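Local coordinates for dihydropyrimidinase (Brevibacillus agri, PDB 3SFW), which catalyses the hydrolytic ring opening of dihydropyrimidines to N-carbamoyl amino acids, probably at its two-zinc centre, at residues G357-S360 against L361-V365; I348-S351 against E352-K356; F319-S322 against G323-L327. All coordinates share one frame; numbering follows the deposited sequence.

The three contacts follow one another along the chain, and none nests in or crosses another. Contact 3 (F319-L327) comes first and closes a short helical turn, soon after strand 311-312 and the zinc ligand D315. Contact 2 (I348-K356) closes the last turns of helix 345-354. Contact 1 (G357-V365) then turns the chain into helix 361-376. Contacts 2 and 1 touch: K358 N probably bonds G353 O, and F364 packs on F350 and V354. Together they tie helix 345-354 to helix 361-376. Contact 3 stands apart, with its centre about 30 Å from that of contact 2. It lies on the opposite side of the chain's centre from contact 1.

Contact 1: G357-S360 against L361-V365; sequences GKIS and LNQFV
S360 places OG between its backbone N and carbonyl carbon (chi1 70°), while Q363 holds CG beside its own N (chi1 -68°) and runs extended from there. These torsions bring each side chain to the other residue's backbone. S360 OG accepts from Q363 N at 3.0 Å. In return, S360 N donates to Q363 OE1 in a nearly straight bond of 165°. The pair is a capping box, with S360 as N-cap of helix 361-376. The serine hydroxyl gives Q363 N an acceptor. The first backbone bond of the helix follows, F364 N to S360 O at 2.9 Å. The CD1 end of I359 reaches F364, five residues on; I359 CD1 is 4.0 Å from F364 CB. S360 OG also bonds P461 O of the second subunit, and Q363 NE2 bonds K305 O, so both capping side chains have a second anchor. Just before, G357 with its positive phi is the C-prime residue of the Schellman motif that ends helix 345-354. The contact is thus the corner between two helices. F364 packs on helix 345-354 and on L51 of strand 49-59, and L361 lies on Y49 of that strand and V11 of strand 9-11.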
loop_
_atom_site.group_PDB
_atom_site.type_symbol
_atom_site.label_atom_id
_atom_site.label_comp_id
_atom_site.label_asym_id
_atom_site.label_seq_id
_atom_site.Cartn_x
_atom_site.Cartn_y
_atom_site.Cartn_z
ATOM N N GLY A 357 6.244 -26.478 8.376
ATOM C CA GLY A 357 5.028 -26.043 7.704
ATOM C C GLY A 357 5.107 -24.654 7.107
ATOM O O GLY A 357 4.075 -24.050 6.748
ATOM N N LYS A 358 6.324 -24.124 6.959
ATOM C CA LYS A 358 6.460 -22.804 6.336
ATOM C C LYS A 358 6.330 -22.799 4.840
ATOM O O LYS A 358 5.858 -21.814 4.273
ATOM C CB LYS A 358 7.769 -22.140 6.747
ATOM C CG LYS A 358 7.805 -22.048 8.277
ATOM C CD LYS A 358 8.923 -21.236 8.832
ATOM C CE LYS A 358 8.837 -21.211 10.382
ATOM N NZ LYS A 358 10.014 -20.477 10.989
ATOM N N ILE A 359 6.746 -23.888 4.208
ATOM C CA ILE A 359 6.547 -24.080 2.775
ATOM C C ILE A 359 6.170 -25.555 2.615
ATOM O O ILE A 359 6.518 -26.348 3.482
ATOM C CB ILE A 359 7.850 -23.831 1.964
ATOM C CG1 ILE A 359 9.054 -24.536 2.631
ATOM C CG2 ILE A 359 8.196 -22.304 1.877
ATOM C CD1 ILE A 359 10.367 -24.434 1.723
ATOM N N SER A 360 5.580 -25.941 1.470
ATOM C CA SER A 360 5.300 -27.367 1.224
ATOM C C SER A 360 6.532 -28.108 0.679
ATOM O O SER A 360 7.488 -27.483 0.224
ATOM C CB SER A 360 4.132 -27.562 0.266
ATOM O OG SER A 360 4.467 -27.164 -1.039
ATOM N N LEU A 361 6.496 -29.441 0.704
ATOM C CA LEU A 361 7.612 -30.209 0.156
ATOM C C LEU A 361 7.726 -29.924 -1.352
ATOM O O LEU A 361 8.830 -29.821 -1.884
ATOM C CB LEU A 361 7.402 -31.715 0.399
ATOM C CG LEU A 361 8.515 -32.624 -0.109
ATOM C CD1 LEU A 361 9.860 -32.188 0.434
ATOM C CD2 LEU A 361 8.233 -34.054 0.308
ATOM N N ASN A 362 6.582 -29.746 -2.060
ATOM C CA ASN A 362 6.679 -29.428 -3.494
ATOM C C ASN A 362 7.260 -28.028 -3.702
ATOM O O ASN A 362 8.118 -27.826 -4.590
ATOM C CB ASN A 362 5.308 -29.510 -4.209
ATOM C CG ASN A 362 4.744 -30.917 -4.239
ATOM O OD1 ASN A 362 5.338 -31.865 -4.841
ATOM N ND2 ASN A 362 3.636 -31.098 -3.542
ATOM N N GLN A 363 6.844 -27.073 -2.872
ATOM C CA GLN A 363 7.443 -25.735 -2.949
ATOM C C GLN A 363 8.952 -25.753 -2.710
ATOM O O GLN A 363 9.672 -25.015 -3.374
ATOM C CB GLN A 363 6.788 -24.740 -1.998
ATOM C CG GLN A 363 5.333 -24.394 -2.409
ATOM C CD GLN A 363 4.726 -23.378 -1.435
ATOM O OE1 GLN A 363 4.887 -23.513 -0.215
ATOM N NE2 GLN A 363 4.107 -22.318 -1.976
ATOM N N PHE A 364 9.410 -26.561 -1.751
ATOM C CA PHE A 364 10.854 -26.731 -1.442
ATOM C C PHE A 364 11.594 -27.119 -2.728
ATOM O O PHE A 364 12.604 -26.530 -3.058
ATOM C CB PHE A 364 11.025 -27.800 -0.330
ATOM C CG PHE A 364 12.418 -28.374 -0.236
ATOM C CD1 PHE A 364 13.408 -27.685 0.439
ATOM C CD2 PHE A 364 12.716 -29.606 -0.803
ATOM C CE1 PHE A 364 14.713 -28.210 0.558
ATOM C CE2 PHE A 364 13.991 -30.187 -0.632
ATOM C CZ PHE A 364 15.010 -29.445 0.017
ATOM N N VAL A 365 11.055 -28.060 -3.509
ATOM C CA VAL A 365 11.711 -28.391 -4.769
ATOM C C VAL A 365 11.696 -27.212 -5.742
ATOM O O VAL A 365 12.681 -26.966 -6.476
ATOM C CB VAL A 365 11.085 -29.649 -5.427
ATOM C CG1 VAL A 365 11.707 -29.837 -6.868
ATOM C CG2 VAL A 365 11.342 -30.893 -4.509
#

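Contact 2: I348-S351 against E352-K356; sequences ILFS and EGVRK
F350 lies against V354 and R355, one turn further along helix 345-354. Its CG is anti to the backbone N (chi1 176°), which carries the ring along the helix toward these two residues. F350 CD1 approaches V354 CB at 3.9 Å. At the ring atom across from CD1, F350 CE2 meets R355 CG at 3.7 Å. The R355 guanidinium plane is turned 45° from the ring, so the two do not stack. F396 meets F350 edge-to-face, and F364 of helix 361-376 also packs on it. With an alanine in place of F350, a gap is likely to open beside V354 and F364, and the aliphatic part of R355 would probably lose the ring it packs against.

S351 OG is hydrogen-bonded to H424 N. S351 OG also donates to a water at 2.7 Å, which donates in turn to E352 OE2. A second water donates to S351 O and accepts from R355 NH1, in the plane of the guanidinium.

E352 bends at chi2 so that its carboxylate faces K356. K356 NZ meets E352 OE1 on its syn side at 2.7 Å, a salt bridge one turn apart.

The backbone here is wider than an ordinary alpha helix. V354 N reaches back five residues to L349 O at 3.2 Å. R355 N does the same to F350 O at 3.0 Å. This is a pi-type turn at the C-terminal end of a helix, and the Schellman motif at G357 follows it.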
loop_
_atom_site.group_PDB
_atom_site.type_symbol
_atom_site.label_atom_id
_atom_site.label_comp_id
_atom_site.label_asym_id
_atom_site.label_seq_id
_atom_site.Cartn_x
_atom_site.Cartn_y
_atom_site.Cartn_z
ATOM N N ILE A 348 18.692 -27.066 5.333
ATOM C CA ILE A 348 18.058 -26.010 6.128
ATOM C C ILE A 348 16.656 -25.690 5.611
ATOM O O ILE A 348 15.720 -25.550 6.394
ATOM C CB ILE A 348 18.932 -24.761 6.199
ATOM C CG1 ILE A 348 20.185 -25.107 7.043
ATOM C CG2 ILE A 348 18.177 -23.571 6.788
ATOM C CD1 ILE A 348 21.189 -23.960 7.108
ATOM N N LEU A 349 16.518 -25.565 4.309
ATOM C CA LEU A 349 15.199 -25.281 3.727
ATOM C C LEU A 349 14.213 -26.428 4.018
ATOM O O LEU A 349 13.061 -26.193 4.324
ATOM C CB LEU A 349 15.298 -24.984 2.209
ATOM C CG LEU A 349 15.506 -23.455 1.890
ATOM C CD1 LEU A 349 14.247 -22.684 2.116
ATOM C CD2 LEU A 349 16.579 -22.787 2.720
ATOM N N PHE A 350 14.693 -27.659 3.978
ATOM C CA PHE A 350 13.793 -28.790 4.301
ATOM C C PHE A 350 13.454 -28.739 5.800
ATOM O O PHE A 350 12.291 -28.860 6.205
ATOM C CB PHE A 350 14.467 -30.121 3.967
ATOM C CG PHE A 350 13.631 -31.315 4.372
ATOM C CD1 PHE A 350 12.504 -31.689 3.621
ATOM C CD2 PHE A 350 13.908 -31.989 5.542
ATOM C CE1 PHE A 350 11.698 -32.770 4.028
ATOM C CE2 PHE A 350 13.101 -33.071 5.965
ATOM C CZ PHE A 350 11.989 -33.440 5.212
ATOM N N SER A 351 14.476 -28.635 6.630
ATOM C CA SER A 351 14.272 -28.841 8.064
ATOM C C SER A 351 13.566 -27.646 8.725
ATOM O O SER A 351 12.722 -27.818 9.613
ATOM C CB SER A 351 15.617 -29.114 8.742
ATOM O OG SER A 351 15.423 -29.550 10.091
ATOM N N GLU A 352 13.947 -26.423 8.353
ATOM C CA GLU A 352 13.313 -25.268 8.961
ATOM C C GLU A 352 12.086 -24.865 8.184
ATOM O O GLU A 352 11.272 -24.074 8.686
ATOM C CB GLU A 352 14.288 -24.097 9.019
ATOM C CG GLU A 352 15.344 -24.322 10.105
ATOM C CD GLU A 352 14.726 -24.355 11.503
ATOM O OE1 GLU A 352 13.953 -23.427 11.844
ATOM O OE2 GLU A 352 15.029 -25.298 12.271
ATOM N N GLY A 353 12.044 -25.244 6.892
ATOM C CA GLY A 353 10.938 -24.775 6.027
ATOM C C GLY A 353 9.816 -25.824 5.933
ATOM O O GLY A 353 8.746 -25.658 6.492
ATOM N N VAL A 354 10.094 -26.953 5.295
ATOM C CA VAL A 354 9.073 -27.961 5.084
ATOM C C VAL A 354 8.581 -28.569 6.398
ATOM O O VAL A 354 7.368 -28.718 6.619
ATOM C CB VAL A 354 9.598 -29.102 4.141
ATOM C CG1 VAL A 354 8.525 -30.219 3.968
ATOM C CG2 VAL A 354 9.965 -28.506 2.766
ATOM N N ARG A 355 9.522 -28.965 7.235
ATOM C CA ARG A 355 9.147 -29.687 8.451
ATOM C C ARG A 355 8.374 -28.802 9.435
ATOM O O ARG A 355 7.664 -29.334 10.294
ATOM C CB ARG A 355 10.379 -30.216 9.152
ATOM C CG ARG A 355 10.986 -31.392 8.503
ATOM C CD ARG A 355 12.049 -31.975 9.422
ATOM N NE ARG A 355 11.529 -33.108 10.161
ATOM C CZ ARG A 355 11.351 -33.147 11.472
ATOM N NH1 ARG A 355 11.668 -32.102 12.230
ATOM N NH2 ARG A 355 10.836 -34.240 12.024
ATOM N N LYS A 356 8.533 -27.479 9.341
ATOM C CA LYS A 356 7.819 -26.560 10.237
ATOM C C LYS A 356 6.582 -25.966 9.559
ATOM O O LYS A 356 5.959 -25.051 10.079
ATOM C CB LYS A 356 8.774 -25.470 10.755
ATOM C CG LYS A 356 9.952 -26.066 11.549
ATOM C CD LYS A 356 10.838 -24.977 12.163
ATOM C CE LYS A 356 11.629 -25.507 13.379
ATOM N NZ LYS A 356 12.470 -24.391 13.945
HETATM O O HOH W 1 16.223 -27.546 11.708
HETATM O O HOH W 2 12.596 -29.507 11.922
#

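Contact 3: F319-S322 against G323-L327; sequences FNFS and GQKEL
N320, just before a short, weakly bonded helix of about 321-325, is held by Q324 within it; the helix contains a pi-type turn. It follows strand 311-312 of the parallel sheet in this TIM-barrel amidohydrolase. Q324 OE1 takes two donors from N320. The first is N320 N at 2.9 Å, tilted 32° from the carbonyl plane. The second, N320 ND2, is weak at 3.1 Å. Q324 reaches them because CG stands beside its N (chi1 -70°) and the chain runs extended beyond. Its other amide atom, NE2, is bonded to T68 OG1 and V69 O of strand 68-69. NE2 also lies in the plane of the F319 ring at its edge, 3.8 Å from F319 CD1. The F319 side chain is about 10 Å from a zinc ion.

The pi-type bond runs from K325 N to N320 O, at 2.8 Å. A weaker one links E326 N to F321 O. Q324 N is held weakly by S322 O. K325 bends at chi2, and its NZ is bonded to the carbonyl oxygens of G338 and P336. The carboxylate of D414 accepts from F321 N and S322 N, and D414 N gives a weak bond to N320 OD1.

G323 has positive phi, where a CB would clash with S322 O. The extended E326 side chain returns its OE1 to this corner, and E326 CG comes 3.2 Å from F321 O. A water donates to E326 OE1 and is hydrogen-bonded to S322 OG. The same OE1 uses its anti lone pair to accept from G323 N at 2.7 Å.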
loop_
_atom_site.group_PDB
_atom_site.type_symbol
_atom_site.label_atom_id
_atom_site.label_comp_id
_atom_site.label_asym_id
_atom_site.label_seq_id
_atom_site.Cartn_x
_atom_site.Cartn_y
_atom_site.Cartn_z
ATOM N N PHE A 319 35.241 -17.287 3.578
ATOM C CA PHE A 319 36.595 -16.894 3.994
ATOM C C PHE A 319 36.824 -17.516 5.356
ATOM O O PHE A 319 35.945 -17.446 6.236
ATOM C CB PHE A 319 36.662 -15.375 4.131
ATOM C CG PHE A 319 36.391 -14.634 2.847
ATOM C CD1 PHE A 319 37.399 -14.493 1.887
ATOM C CD2 PHE A 319 35.123 -14.090 2.586
ATOM C CE1 PHE A 319 37.144 -13.843 0.663
ATOM C CE2 PHE A 319 34.860 -13.388 1.365
ATOM C CZ PHE A 319 35.895 -13.227 0.427
ATOM N N ASN A 320 37.996 -18.104 5.554
ATOM C CA ASN A 320 38.343 -18.608 6.869
ATOM C C ASN A 320 38.264 -17.518 7.938
ATOM O O ASN A 320 38.619 -16.360 7.720
ATOM C CB ASN A 320 39.763 -19.189 6.848
ATOM C CG ASN A 320 39.850 -20.423 6.031
ATOM O OD1 ASN A 320 39.322 -21.458 6.414
ATOM N ND2 ASN A 320 40.473 -20.318 4.847
ATOM N N PHE A 321 37.864 -17.930 9.128
ATOM C CA PHE A 321 37.878 -17.055 10.280
ATOM C C PHE A 321 39.324 -16.677 10.605
ATOM O O PHE A 321 39.638 -15.495 10.767
ATOM C CB PHE A 321 37.296 -17.791 11.473
ATOM C CG PHE A 321 37.184 -16.916 12.710
ATOM C CD1 PHE A 321 36.580 -15.677 12.646
ATOM C CD2 PHE A 321 37.705 -17.343 13.925
ATOM C CE1 PHE A 321 36.450 -14.875 13.781
ATOM C CE2 PHE A 321 37.560 -16.553 15.067
ATOM C CZ PHE A 321 36.939 -15.326 14.990
ATOM N N SER A 322 40.190 -17.678 10.658
ATOM C CA SER A 322 41.613 -17.408 10.886
ATOM C C SER A 322 42.262 -16.847 9.613
ATOM O O SER A 322 42.098 -17.399 8.486
ATOM C CB SER A 322 42.342 -18.673 11.349
ATOM O OG SER A 322 43.739 -18.458 11.380
ATOM N N GLY A 323 42.977 -15.745 9.768
ATOM C CA GLY A 323 43.706 -15.184 8.649
ATOM C C GLY A 323 42.838 -14.258 7.809
ATOM O O GLY A 323 43.126 -13.051 7.702
ATOM N N GLN A 324 41.766 -14.808 7.209
ATOM C CA GLN A 324 41.043 -14.057 6.223
ATOM C C GLN A 324 40.049 -13.118 6.885
ATOM O O GLN A 324 40.113 -11.923 6.676
ATOM C CB GLN A 324 40.336 -15.002 5.219
ATOM C CG GLN A 324 41.348 -15.706 4.321
ATOM C CD GLN A 324 40.674 -16.559 3.287
ATOM O OE1 GLN A 324 40.020 -17.557 3.623
ATOM N NE2 GLN A 324 40.816 -16.180 2.021
ATOM N N LYS A 325 39.137 -13.642 7.712
ATOM C CA LYS A 325 38.221 -12.719 8.357
ATOM C C LYS A 325 39.035 -11.734 9.246
ATOM O O LYS A 325 38.645 -10.580 9.401
ATOM C CB LYS A 325 37.171 -13.434 9.240
ATOM C CG LYS A 325 36.059 -14.228 8.452
ATOM C CD LYS A 325 35.076 -13.286 7.725
ATOM C CE LYS A 325 33.980 -14.090 6.940
ATOM N NZ LYS A 325 33.009 -13.133 6.344
ATOM N N GLU A 326 40.164 -12.216 9.768
ATOM C CA GLU A 326 41.055 -11.397 10.627
ATOM C C GLU A 326 41.695 -10.206 9.927
ATOM O O GLU A 326 42.149 -9.269 10.588
ATOM C CB GLU A 326 42.139 -12.277 11.260
ATOM C CG GLU A 326 41.596 -13.375 12.185
ATOM C CD GLU A 326 42.735 -14.067 12.942
ATOM O OE1 GLU A 326 43.506 -14.841 12.305
ATOM O OE2 GLU A 326 42.937 -13.702 14.127
ATOM N N LEU A 327 41.625 -10.149 8.600
ATOM C CA LEU A 327 42.020 -8.925 7.938
ATOM C C LEU A 327 41.231 -7.744 8.505
ATOM O O LEU A 327 41.681 -6.584 8.422
ATOM C CB LEU A 327 41.819 -9.033 6.417
ATOM C CG LEU A 327 42.735 -10.058 5.736
ATOM C CD1 LEU A 327 42.222 -10.249 4.306
ATOM C CD2 LEU A 327 44.207 -9.542 5.705
HETATM O O HOH W 3 43.944 -17.045 13.889
#